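Structural polyprotein, VP3 (Israeli acute paralysis virus, PDB 5CDD) is the VP3 piece of the structural polyprotein and probably serves as a jelly-roll building block of the viral capsid, alongside VP1 and VP2. Local coordinates at residues G94-Y98 and C123-A127; R140-V144 and I258-K262; K145-G151 and L193-T199. Residues are numbered along the deposited sequence.

Contact 1 (G94-Y98 and C123-A127); sequences GMPCY and CEYVA
Residues 94-98 form an irregular loop packed against helical residues 123-127. Gly94 is extended (phi/psi 175/155), Met95 adopts helical angles (-71/-38), and Pro96 and Cys97 run extended again. On the other side, Ala127 N donates to Cys123 O at 3.1 Å. The backbones come nearest at Pro96 and Glu124, with CA atoms 4.8 Å apart. Here Met95 O takes a CA-H...O contact from Glu124 CA at 3.3 Å. The apolar part belongs to Met95: with chi1 and chi2 both t, its chain reaches across the helix, setting CE 3.4 Å from Ala127 CB and CG 4.3 Å from Cys123 CB. It also rests on Trp133 and Met137. In jelly-roll terms the loop follows strand C (90-92), and helix 122-127 comes just before strand D (132-144), as in picornavirus-like coat proteins. The polar part is Glu124, chi1 m and chi2 t, reaching back beside the loop: OE2 lies 3.4 Å from Cys97 CA and OE1 3.4 Å from Cys97 SG. Glu124 OE2 and Pro96 O, both acceptors 3.5 Å apart, converge on Lys262 NZ, by salt bridge and weak hydrogen bond; Gly94 O also accepts from NZ. OE1 salt-bridges Lys66; Tyr98 OH hydrogen-bonds His67.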
ATOM      1  N   GLY B  94      30.511 -41.110  20.921  1.00 33.78           N
ATOM      2  CA  GLY B  94      30.260 -40.319  19.731  1.00 33.25           C
ATOM      3  C   GLY B  94      28.996 -40.756  19.023  1.00 33.87           C
ATOM      4  O   GLY B  94      28.573 -41.907  19.147  1.00 35.46           O
ATOM      5  N   MET B  95      28.394 -39.840  18.271  1.00 33.16           N
ATOM      6  CA  MET B  95      27.160 -40.133  17.553  1.00 33.57           C
ATOM      7  C   MET B  95      27.360 -41.086  16.373  1.00 33.74           C
ATOM      8  O   MET B  95      26.513 -41.939  16.115  1.00 34.07           O
ATOM      9  CB  MET B  95      26.512 -38.829  17.079  1.00 35.03           C
ATOM     10  CG  MET B  95      25.011 -38.931  16.857  1.00 36.77           C
ATOM     11  SD  MET B  95      24.215 -37.317  16.725  1.00 37.66           S
ATOM     12  CE  MET B  95      23.707 -37.314  15.010  1.00 38.61           C
ATOM     13  N   PRO B  96      28.480 -40.952  15.635  1.00 34.84           N
ATOM     14  CA  PRO B  96      28.746 -41.830  14.489  1.00 34.87           C
ATOM     15  C   PRO B  96      28.880 -43.293  14.914  1.00 36.44           C
ATOM     16  O   PRO B  96      29.058 -43.589  16.097  1.00 36.43           O
ATOM     17  CB  PRO B  96      30.058 -41.283  13.931  1.00 33.11           C
ATOM     18  CG  PRO B  96      30.007 -39.839  14.297  1.00 33.86           C
ATOM     19  CD  PRO B  96      29.498 -39.888  15.712  1.00 34.68           C
ATOM     20  N   CYS B  97      28.802 -44.206  13.953  1.00 38.06           N
ATOM     21  CA  CYS B  97      28.922 -45.626  14.260  1.00 40.23           C
ATOM     22  C   CYS B  97      30.396 -46.012  14.362  1.00 40.06           C
ATOM     23  O   CYS B  97      31.227 -45.516  13.601  1.00 41.08           O
ATOM     24  CB  CYS B  97      28.232 -46.464  13.182  1.00 40.73           C
ATOM     25  SG  CYS B  97      27.830 -48.135  13.738  1.00 49.81           S
ATOM     26  N   TYR B  98      30.716 -46.898  15.301  1.00 39.40           N
ATOM     27  CA  TYR B  98      32.097 -47.320  15.505  1.00 38.99           C
ATOM     28  C   TYR B  98      32.324 -48.817  15.316  1.00 40.02           C
ATOM     29  O   TYR B  98      33.462 -49.261  15.156  1.00 41.35           O
ATOM     30  CB  TYR B  98      32.558 -46.908  16.905  1.00 37.25           C
ATOM     31  CG  TYR B  98      31.695 -47.461  18.016  1.00 37.22           C
ATOM     32  CD1 TYR B  98      31.792 -48.798  18.406  1.00 37.62           C
ATOM     33  CD2 TYR B  98      30.761 -46.653  18.665  1.00 37.67           C
ATOM     34  CE1 TYR B  98      30.980 -49.317  19.412  1.00 36.29           C
ATOM     35  CE2 TYR B  98      29.943 -47.162  19.671  1.00 37.32           C
ATOM     36  CZ  TYR B  98      30.059 -48.494  20.039  1.00 36.90           C
ATOM     37  OH  TYR B  98      29.253 -49.002  21.029  1.00 37.04           O
ATOM     38  N   CYS B 123      20.466 -43.203  16.151  1.00 34.28           N
ATOM     39  CA  CYS B 123      21.239 -41.964  16.103  1.00 33.80           C
ATOM     40  C   CYS B 123      22.463 -42.076  15.196  1.00 34.05           C
ATOM     41  O   CYS B 123      22.855 -41.105  14.549  1.00 35.49           O
ATOM     42  CB  CYS B 123      21.675 -41.534  17.508  1.00 33.77           C
ATOM     43  SG  CYS B 123      22.984 -42.527  18.249  1.00 36.04           S
ATOM     44  N   GLU B 124      23.066 -43.259  15.146  1.00 33.97           N
ATOM     45  CA  GLU B 124      24.237 -43.480  14.302  1.00 32.74           C
ATOM     46  C   GLU B 124      23.809 -43.477  12.835  1.00 32.98           C
ATOM     47  O   GLU B 124      24.568 -43.071  11.953  1.00 33.93           O
ATOM     48  CB  GLU B 124      24.893 -44.824  14.636  1.00 32.65           C
ATOM     49  CG  GLU B 124      25.291 -44.996  16.094  1.00 34.14           C
ATOM     50  CD  GLU B 124      25.968 -46.331  16.359  1.00 35.72           C
ATOM     51  OE1 GLU B 124      25.406 -47.373  15.961  1.00 35.39           O
ATOM     52  OE2 GLU B 124      27.058 -46.341  16.970  1.00 36.41           O
ATOM     53  N   TYR B 125      22.585 -43.934  12.590  1.00 32.02           N
ATOM     54  CA  TYR B 125      22.015 -44.006  11.246  1.00 30.23           C
ATOM     55  C   TYR B 125      21.774 -42.604  10.690  1.00 30.27           C
ATOM     56  O   TYR B 125      21.974 -42.348   9.502  1.00 29.91           O
ATOM     57  CB  TYR B 125      20.704 -44.802  11.304  1.00 29.22           C
ATOM     58  CG  TYR B 125      20.061 -45.119   9.968  1.00 29.67           C
ATOM     59  CD1 TYR B 125      19.230 -44.196   9.329  1.00 30.23           C
ATOM     60  CD2 TYR B 125      20.258 -46.357   9.356  1.00 29.24           C
ATOM     61  CE1 TYR B 125      18.610 -44.501   8.115  1.00 28.67           C
ATOM     62  CE2 TYR B 125      19.645 -46.670   8.144  1.00 29.14           C
ATOM     63  CZ  TYR B 125      18.823 -45.740   7.531  1.00 28.90           C
ATOM     64  OH  TYR B 125      18.220 -46.048   6.335  1.00 28.79           O
ATOM     65  N   VAL B 126      21.351 -41.694  11.562  1.00 30.52           N
ATOM     66  CA  VAL B 126      21.082 -40.317  11.171  1.00 30.34           C
ATOM     67  C   VAL B 126      22.370 -39.530  10.936  1.00 31.55           C
ATOM     68  O   VAL B 126      22.509 -38.840   9.925  1.00 32.62           O
ATOM     69  CB  VAL B 126      20.239 -39.594  12.250  1.00 30.03           C
ATOM     70  CG1 VAL B 126      20.079 -38.122  11.902  1.00 29.87           C
ATOM     71  CG2 VAL B 126      18.878 -40.257  12.365  1.00 28.53           C
ATOM     72  N   ALA B 127      23.310 -39.638  11.870  1.00 31.88           N
ATOM     73  CA  ALA B 127      24.583 -38.930  11.773  1.00 32.61           C
ATOM     74  C   ALA B 127      25.319 -39.208  10.466  1.00 33.25           C
ATOM     75  O   ALA B 127      26.148 -38.409  10.029  1.00 35.10           O
ATOM     76  CB  ALA B 127      25.473 -39.303  12.952  1.00 31.94           C
TER

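Contact 2 (R140-V144 and I258-K262)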
ATOM      1  N   ARG B 140      22.817 -46.396  28.428  1.00 34.82           N
ATOM      2  CA  ARG B 140      22.170 -47.053  29.556  1.00 36.13           C
ATOM      3  C   ARG B 140      22.808 -48.422  29.712  1.00 36.64           C
ATOM      4  O   ARG B 140      22.796 -49.226  28.784  1.00 36.57           O
ATOM      5  CB  ARG B 140      20.666 -47.199  29.323  1.00 36.15           C
ATOM      6  CG  ARG B 140      19.921 -47.845  30.483  1.00 35.48           C
ATOM      7  CD  ARG B 140      18.428 -47.528  30.423  1.00 37.19           C
ATOM      8  NE  ARG B 140      17.785 -48.053  29.221  1.00 38.42           N
ATOM      9  CZ  ARG B 140      17.300 -49.283  29.095  1.00 39.93           C
ATOM     10  NH1 ARG B 140      17.377 -50.132  30.105  1.00 40.04           N
ATOM     11  NH2 ARG B 140      16.744 -49.662  27.955  1.00 40.61           N
ATOM     12  N   ILE B 141      23.371 -48.674  30.889  1.00 37.14           N
ATOM     13  CA  ILE B 141      24.041 -49.933  31.172  1.00 36.24           C
ATOM     14  C   ILE B 141      23.229 -50.773  32.151  1.00 36.76           C
ATOM     15  O   ILE B 141      23.055 -50.408  33.316  1.00 36.78           O
ATOM     16  CB  ILE B 141      25.440 -49.667  31.741  1.00 35.39           C
ATOM     17  CG1 ILE B 141      26.213 -48.770  30.768  1.00 33.63           C
ATOM     18  CG2 ILE B 141      26.171 -50.982  31.974  1.00 35.14           C
ATOM     19  CD1 ILE B 141      27.554 -48.309  31.290  1.00 34.93           C
ATOM     20  N   THR B 142      22.731 -51.899  31.653  1.00 37.27           N
ATOM     21  CA  THR B 142      21.922 -52.807  32.450  1.00 37.96           C
ATOM     22  C   THR B 142      22.688 -54.092  32.752  1.00 38.20           C
ATOM     23  O   THR B 142      23.396 -54.622  31.899  1.00 38.87           O
ATOM     24  CB  THR B 142      20.627 -53.193  31.711  1.00 38.42           C
ATOM     25  OG1 THR B 142      19.956 -52.011  31.250  1.00 39.81           O
ATOM     26  CG2 THR B 142      19.711 -53.974  32.641  1.00 39.55           C
ATOM     27  N   VAL B 143      22.538 -54.596  33.971  1.00 39.11           N
ATOM     28  CA  VAL B 143      23.203 -55.828  34.368  1.00 39.52           C
ATOM     29  C   VAL B 143      22.132 -56.883  34.617  1.00 40.11           C
ATOM     30  O   VAL B 143      21.484 -56.885  35.663  1.00 40.79           O
ATOM     31  CB  VAL B 143      24.030 -55.637  35.658  1.00 38.96           C
ATOM     32  CG1 VAL B 143      24.735 -56.932  36.010  1.00 39.20           C
ATOM     33  CG2 VAL B 143      25.045 -54.520  35.471  1.00 39.27           C
ATOM     34  N   VAL B 144      21.940 -57.766  33.644  1.00 40.49           N
ATOM     35  CA  VAL B 144      20.944 -58.819  33.768  1.00 40.79           C
ATOM     36  C   VAL B 144      21.469 -59.873  34.738  1.00 41.60           C
ATOM     37  O   VAL B 144      22.308 -60.699  34.382  1.00 41.85           O
ATOM     38  CB  VAL B 144      20.656 -59.464  32.403  1.00 40.20           C
ATOM     39  CG1 VAL B 144      19.541 -60.474  32.540  1.00 40.25           C
ATOM     40  CG2 VAL B 144      20.274 -58.391  31.390  1.00 38.63           C
ATOM     41  N   ILE B 258      25.743 -57.779  30.522  1.00 39.18           N
ATOM     42  CA  ILE B 258      25.733 -56.329  30.612  1.00 37.56           C
ATOM     43  C   ILE B 258      25.231 -55.780  29.284  1.00 36.94           C
ATOM     44  O   ILE B 258      25.922 -55.854  28.269  1.00 37.20           O
ATOM     45  CB  ILE B 258      27.138 -55.775  30.896  1.00 36.66           C
ATOM     46  CG1 ILE B 258      27.689 -56.406  32.174  1.00 35.48           C
ATOM     47  CG2 ILE B 258      27.080 -54.260  31.042  1.00 35.21           C
ATOM     48  CD1 ILE B 258      29.089 -55.978  32.507  1.00 33.65           C
ATOM     49  N   VAL B 259      24.014 -55.250  29.293  1.00 36.01           N
ATOM     50  CA  VAL B 259      23.419 -54.690  28.087  1.00 35.19           C
ATOM     51  C   VAL B 259      23.705 -53.194  28.017  1.00 35.05           C
ATOM     52  O   VAL B 259      23.593 -52.485  29.017  1.00 35.21           O
ATOM     53  CB  VAL B 259      21.893 -54.916  28.065  1.00 35.01           C
ATOM     54  CG1 VAL B 259      21.309 -54.417  26.754  1.00 34.69           C
ATOM     55  CG2 VAL B 259      21.588 -56.389  28.254  1.00 33.69           C
ATOM     56  N   VAL B 260      24.077 -52.720  26.832  1.00 34.77           N
ATOM     57  CA  VAL B 260      24.384 -51.309  26.639  1.00 33.68           C
ATOM     58  C   VAL B 260      23.520 -50.681  25.551  1.00 33.70           C
ATOM     59  O   VAL B 260      23.551 -51.112  24.398  1.00 33.57           O
ATOM     60  CB  VAL B 260      25.865 -51.109  26.259  1.00 33.13           C
ATOM     61  CG1 VAL B 260      26.168 -49.627  26.114  1.00 30.86           C
ATOM     62  CG2 VAL B 260      26.760 -51.739  27.312  1.00 31.80           C
ATOM     63  N   TRP B 261      22.750 -49.664  25.930  1.00 33.51           N
ATOM     64  CA  TRP B 261      21.886 -48.959  24.991  1.00 32.45           C
ATOM     65  C   TRP B 261      22.540 -47.637  24.608  1.00 32.15           C
ATOM     66  O   TRP B 261      23.253 -47.037  25.412  1.00 33.11           O
ATOM     67  CB  TRP B 261      20.516 -48.685  25.614  1.00 32.09           C
ATOM     68  CG  TRP B 261      19.733 -49.919  25.945  1.00 31.50           C
ATOM     69  CD1 TRP B 261      19.982 -50.806  26.954  1.00 31.32           C
ATOM     70  CD2 TRP B 261      18.568 -50.400  25.265  1.00 30.43           C
ATOM     71  NE1 TRP B 261      19.041 -51.810  26.945  1.00 31.16           N
ATOM     72  CE2 TRP B 261      18.162 -51.585  25.918  1.00 30.07           C
ATOM     73  CE3 TRP B 261      17.826 -49.945  24.165  1.00 29.93           C
ATOM     74  CZ2 TRP B 261      17.046 -52.321  25.508  1.00 29.52           C
ATOM     75  CZ3 TRP B 261      16.714 -50.678  23.758  1.00 27.82           C
ATOM     76  CH2 TRP B 261      16.336 -51.854  24.430  1.00 27.82           C
ATOM     77  N   LYS B 262      22.292 -47.183  23.383  1.00 31.12           N
ATOM     78  CA  LYS B 262      22.875 -45.935  22.906  1.00 29.97           C
ATOM     79  C   LYS B 262      21.871 -45.034  22.190  1.00 29.53           C
ATOM     80  O   LYS B 262      21.013 -45.507  21.444  1.00 30.22           O
ATOM     81  CB  LYS B 262      24.045 -46.238  21.964  1.00 29.16           C
ATOM     82  CG  LYS B 262      24.681 -45.007  21.338  1.00 29.05           C
ATOM     83  CD  LYS B 262      25.788 -45.383  20.364  1.00 28.81           C
ATOM     84  CE  LYS B 262      26.407 -44.145  19.731  1.00 30.10           C
ATOM     85  NZ  LYS B 262      27.539 -44.475  18.822  1.00 29.46           N
TER
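Arg140 and Trp261 give up the most surface here. They form an antiparallel hydrogen-bonded pair, with Arg140 N to Trp261 O at 3.1 Å and Trp261 N to Arg140 O at 2.9 Å. Above that pair the guanidinium lies flat on the indole, Arg140 CZ 3.8 Å from the centroid of the five-membered ring and 12° off its normal, a true cation-pi stack. The charge is also met by Glu200 and by Glu123 of a neighbouring chain. Val259, next in buried area, pairs with Thr142 through two further bonds, Thr142 N to Val259 O and Val259 N to Thr142 O, both 2.8 Å; its CG2 sits 3.9 Å from Val144 CG2. On the opposite face Ile141 CG2 meets Ile258 CG2 at 3.5 Å. These are strands βD and βI of the jelly roll, crossing at 159°. Strand 64-72 flanks 255-265, strand 202-205 flanks 132-144, and the isoleucine face packs on strand 150-159 of the second sheet.

Contact 3 (K145-G151 and L193-T199); sequences KTAFHTG and LDLTNDT
The 145-151 segment is a turn running into a strand. Lys145 is extended (-141/-163), Thr146 to His149 make a type I beta turn whose His149 N to Thr146 O bond is weak at 3.3 Å, and strand geometry begins at Thr150. Residues 193-199 do the reverse: strand at Leu193 and Asp194, then a tight reversal through Leu195 (-54/-12) and Thr196 (-87/-21), with Asp194 O accepting from Asn197 N at 2.8 Å and Asp198 N at 2.9 Å. One backbone hydrogen bond joins them, Leu195 N to Gly151 O at 3.1 Å. The CA atoms of Thr150 and Leu195 are 5.2 Å apart, those of Lys145 and Thr199 8.0 Å. Gly151 has phi/psi 143/175, where a CB would jam against the carbonyl of Thr150. This is where the DE and FG turns of the jelly roll meet, at the ends of the neighbouring antiparallel strands E (150-159) and F (189-194). Leu195, chi1 m and chi2 p, points inward, its CD2 4.3 Å from His149 CB. Lys145, chi1 p, crosses beneath it, CE 3.6 Å from Leu195 CB and 3.0 Å from Leu195 O, bringing NZ 2.9 Å from Thr199 OG1. Each turn carries its own side-chain brace. In an ST turn Phe148 N donates to Thr146 OG1 at 3.2 Å. Separately, His149 ND1 accepts from Thr146 N at 3.2 Å and shares a 2.6 Å hydrogen bond with Thr146 OG1. In an Asx turn Thr196 N donates to Asp194 OD1 at 2.8 Å. Phe148 extends to Phe86 of a neighbouring chain.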
ATOM      1  N   LYS B 145      20.955 -59.841  35.964  1.00 42.49           N
ATOM      2  CA  LYS B 145      21.396 -60.759  37.009  1.00 43.00           C
ATOM      3  C   LYS B 145      20.246 -61.260  37.883  1.00 43.81           C
ATOM      4  O   LYS B 145      19.076 -61.163  37.516  1.00 44.78           O
ATOM      5  CB  LYS B 145      22.400 -60.035  37.902  1.00 42.53           C
ATOM      6  CG  LYS B 145      21.759 -58.886  38.669  1.00 41.80           C
ATOM      7  CD  LYS B 145      22.756 -58.096  39.486  1.00 43.52           C
ATOM      8  CE  LYS B 145      22.032 -57.185  40.468  1.00 43.85           C
ATOM      9  NZ  LYS B 145      21.039 -56.314  39.787  1.00 43.36           N
ATOM     10  N   THR B 146      20.607 -61.803  39.043  1.00 44.80           N
ATOM     11  CA  THR B 146      19.642 -62.297  40.021  1.00 45.30           C
ATOM     12  C   THR B 146      19.924 -61.525  41.305  1.00 45.87           C
ATOM     13  O   THR B 146      20.903 -60.779  41.382  1.00 46.21           O
ATOM     14  CB  THR B 146      19.816 -63.806  40.312  1.00 44.20           C
ATOM     15  OG1 THR B 146      21.048 -64.023  41.007  1.00 44.30           O
ATOM     16  CG2 THR B 146      19.823 -64.605  39.021  1.00 43.68           C
ATOM     17  N   ALA B 147      19.079 -61.699  42.312  1.00 46.09           N
ATOM     18  CA  ALA B 147      19.272 -60.992  43.570  1.00 47.26           C
ATOM     19  C   ALA B 147      20.456 -61.553  44.350  1.00 48.43           C
ATOM     20  O   ALA B 147      20.834 -61.014  45.390  1.00 48.33           O
ATOM     21  CB  ALA B 147      18.007 -61.072  44.411  1.00 46.93           C
ATOM     22  N   PHE B 148      21.049 -62.627  43.838  1.00 49.46           N
ATOM     23  CA  PHE B 148      22.174 -63.265  44.510  1.00 49.69           C
ATOM     24  C   PHE B 148      23.541 -62.829  43.999  1.00 49.78           C
ATOM     25  O   PHE B 148      24.561 -63.114  44.630  1.00 51.00           O
ATOM     26  CB  PHE B 148      22.031 -64.785  44.409  1.00 49.78           C
ATOM     27  CG  PHE B 148      20.761 -65.303  45.014  1.00 50.31           C
ATOM     28  CD1 PHE B 148      20.507 -65.136  46.371  1.00 49.99           C
ATOM     29  CD2 PHE B 148      19.798 -65.921  44.224  1.00 50.67           C
ATOM     30  CE1 PHE B 148      19.311 -65.571  46.934  1.00 50.44           C
ATOM     31  CE2 PHE B 148      18.596 -66.361  44.777  1.00 51.10           C
ATOM     32  CZ  PHE B 148      18.353 -66.185  46.134  1.00 51.00           C
ATOM     33  N   HIS B 149      23.568 -62.137  42.863  1.00 48.72           N
ATOM     34  CA  HIS B 149      24.832 -61.668  42.313  1.00 47.13           C
ATOM     35  C   HIS B 149      25.243 -60.360  42.972  1.00 47.60           C
ATOM     36  O   HIS B 149      24.412 -59.483  43.220  1.00 47.85           O
ATOM     37  CB  HIS B 149      24.736 -61.459  40.800  1.00 45.07           C
ATOM     38  CG  HIS B 149      24.545 -62.723  40.021  1.00 43.66           C
ATOM     39  ND1 HIS B 149      23.316 -63.327  39.869  1.00 43.56           N
ATOM     40  CD2 HIS B 149      25.429 -63.495  39.345  1.00 42.39           C
ATOM     41  CE1 HIS B 149      23.449 -64.414  39.130  1.00 42.41           C
ATOM     42  NE2 HIS B 149      24.722 -64.540  38.800  1.00 41.95           N
ATOM     43  N   THR B 150      26.532 -60.241  43.267  1.00 48.20           N
ATOM     44  CA  THR B 150      27.064 -59.035  43.884  1.00 48.77           C
ATOM     45  C   THR B 150      28.358 -58.647  43.182  1.00 48.87           C
ATOM     46  O   THR B 150      28.958 -59.453  42.468  1.00 48.56           O
ATOM     47  CB  THR B 150      27.343 -59.239  45.390  1.00 49.35           C
ATOM     48  OG1 THR B 150      28.265 -60.320  45.568  1.00 49.45           O
ATOM     49  CG2 THR B 150      26.051 -59.548  46.131  1.00 48.75           C
ATOM     50  N   GLY B 151      28.782 -57.406  43.386  1.00 48.77           N
ATOM     51  CA  GLY B 151      29.993 -56.926  42.752  1.00 48.73           C
ATOM     52  C   GLY B 151      29.792 -55.477  42.363  1.00 48.39           C
ATOM     53  O   GLY B 151      28.693 -54.946  42.515  1.00 48.91           O
ATOM     54  N   LEU B 193      28.580 -48.832  39.469  1.00 39.12           N
ATOM     55  CA  LEU B 193      27.320 -49.549  39.579  1.00 39.73           C
ATOM     56  C   LEU B 193      27.474 -50.720  40.543  1.00 41.68           C
ATOM     57  O   LEU B 193      28.244 -51.646  40.288  1.00 41.70           O
ATOM     58  CB  LEU B 193      26.889 -50.057  38.200  1.00 37.92           C
ATOM     59  CG  LEU B 193      25.531 -50.750  38.092  1.00 36.08           C
ATOM     60  CD1 LEU B 193      24.428 -49.796  38.519  1.00 35.93           C
ATOM     61  CD2 LEU B 193      25.312 -51.207  36.661  1.00 35.75           C
ATOM     62  N   ASP B 194      26.744 -50.668  41.652  1.00 43.51           N
ATOM     63  CA  ASP B 194      26.793 -51.724  42.658  1.00 44.63           C
ATOM     64  C   ASP B 194      25.577 -52.632  42.494  1.00 45.14           C
ATOM     65  O   ASP B 194      24.447 -52.220  42.756  1.00 45.73           O
ATOM     66  CB  ASP B 194      26.798 -51.109  44.059  1.00 46.49           C
ATOM     67  CG  ASP B 194      27.166 -52.110  45.136  1.00 48.32           C
ATOM     68  OD1 ASP B 194      26.485 -53.152  45.245  1.00 49.69           O
ATOM     69  OD2 ASP B 194      28.141 -51.853  45.876  1.00 48.34           O
ATOM     70  N   LEU B 195      25.813 -53.868  42.062  1.00 45.43           N
ATOM     71  CA  LEU B 195      24.741 -54.835  41.845  1.00 46.82           C
ATOM     72  C   LEU B 195      23.831 -55.055  43.051  1.00 48.81           C
ATOM     73  O   LEU B 195      22.768 -55.668  42.930  1.00 49.74           O
ATOM     74  CB  LEU B 195      25.329 -56.178  41.399  1.00 45.47           C
ATOM     75  CG  LEU B 195      25.851 -56.279  39.962  1.00 44.96           C
ATOM     76  CD1 LEU B 195      26.912 -55.224  39.709  1.00 45.53           C
ATOM     77  CD2 LEU B 195      26.418 -57.671  39.731  1.00 44.07           C
ATOM     78  N   THR B 196      24.244 -54.556  44.212  1.00 50.70           N
ATOM     79  CA  THR B 196      23.461 -54.707  45.436  1.00 52.07           C
ATOM     80  C   THR B 196      22.435 -53.588  45.602  1.00 53.10           C
ATOM     81  O   THR B 196      21.450 -53.742  46.324  1.00 53.89           O
ATOM     82  CB  THR B 196      24.382 -54.722  46.678  1.00 52.16           C
ATOM     83  OG1 THR B 196      25.269 -55.844  46.599  1.00 53.39           O
ATOM     84  CG2 THR B 196      23.564 -54.817  47.957  1.00 51.41           C
ATOM     85  N   ASN B 197      22.664 -52.465  44.929  1.00 53.84           N
ATOM     86  CA  ASN B 197      21.758 -51.328  45.025  1.00 54.72           C
ATOM     87  C   ASN B 197      21.056 -50.982  43.716  1.00 54.58           C
ATOM     88  O   ASN B 197      19.916 -50.520  43.725  1.00 54.91           O
ATOM     89  CB  ASN B 197      22.517 -50.100  45.530  1.00 56.60           C
ATOM     90  CG  ASN B 197      23.055 -50.284  46.933  1.00 58.79           C
ATOM     91  OD1 ASN B 197      22.292 -50.419  47.890  1.00 60.54           O
ATOM     92  ND2 ASN B 197      24.376 -50.294  47.062  1.00 59.13           N
ATOM     93  N   ASP B 198      21.733 -51.206  42.594  1.00 54.35           N
ATOM     94  CA  ASP B 198      21.157 -50.887  41.293  1.00 53.81           C
ATOM     95  C   ASP B 198      21.340 -52.000  40.270  1.00 52.65           C
ATOM     96  O   ASP B 198      22.169 -52.891  40.442  1.00 52.62           O
ATOM     97  CB  ASP B 198      21.791 -49.604  40.747  1.00 56.16           C
ATOM     98  CG  ASP B 198      21.675 -48.439  41.711  1.00 58.53           C
ATOM     99  OD1 ASP B 198      20.536 -48.021  42.002  1.00 59.93           O
ATOM    100  OD2 ASP B 198      22.726 -47.943  42.177  1.00 59.17           O
ATOM    101  N   THR B 199      20.555 -51.933  39.201  1.00 51.39           N
ATOM    102  CA  THR B 199      20.618 -52.908  38.123  1.00 49.96           C
ATOM    103  C   THR B 199      20.894 -52.131  36.843  1.00 48.60           C
ATOM    104  O   THR B 199      21.361 -52.685  35.850  1.00 48.50           O
ATOM    105  CB  THR B 199      19.270 -53.652  37.954  1.00 50.20           C
ATOM    106  OG1 THR B 199      18.948 -54.348  39.164  1.00 51.94           O
ATOM    107  CG2 THR B 199      19.340 -54.646  36.803  1.00 49.81           C
TER

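How the contacts relate
From the N terminus, contact 1 comes first: it brings the loop after strand 90-92 against helix 122-127 and closes a 24-residue excursion. The helix leads directly into strand 132-144, where contact 2 opens; its partner arrives 113 residues later, near the end of the jelly roll. Contact 3 opens and closes within that span, tying the turn after strand 132-144 to the end of strand 189-194. Contacts 1 and 2 are in series yet touch, through Lys262 NZ and Glu124 OE2 at 2.7 Å. Contacts 2 and 3 meet where Val143 N lies 2.9 Å from Thr199 O. Contacts 1 and 3 stay apart, their nearest atoms about 16 Å from each other.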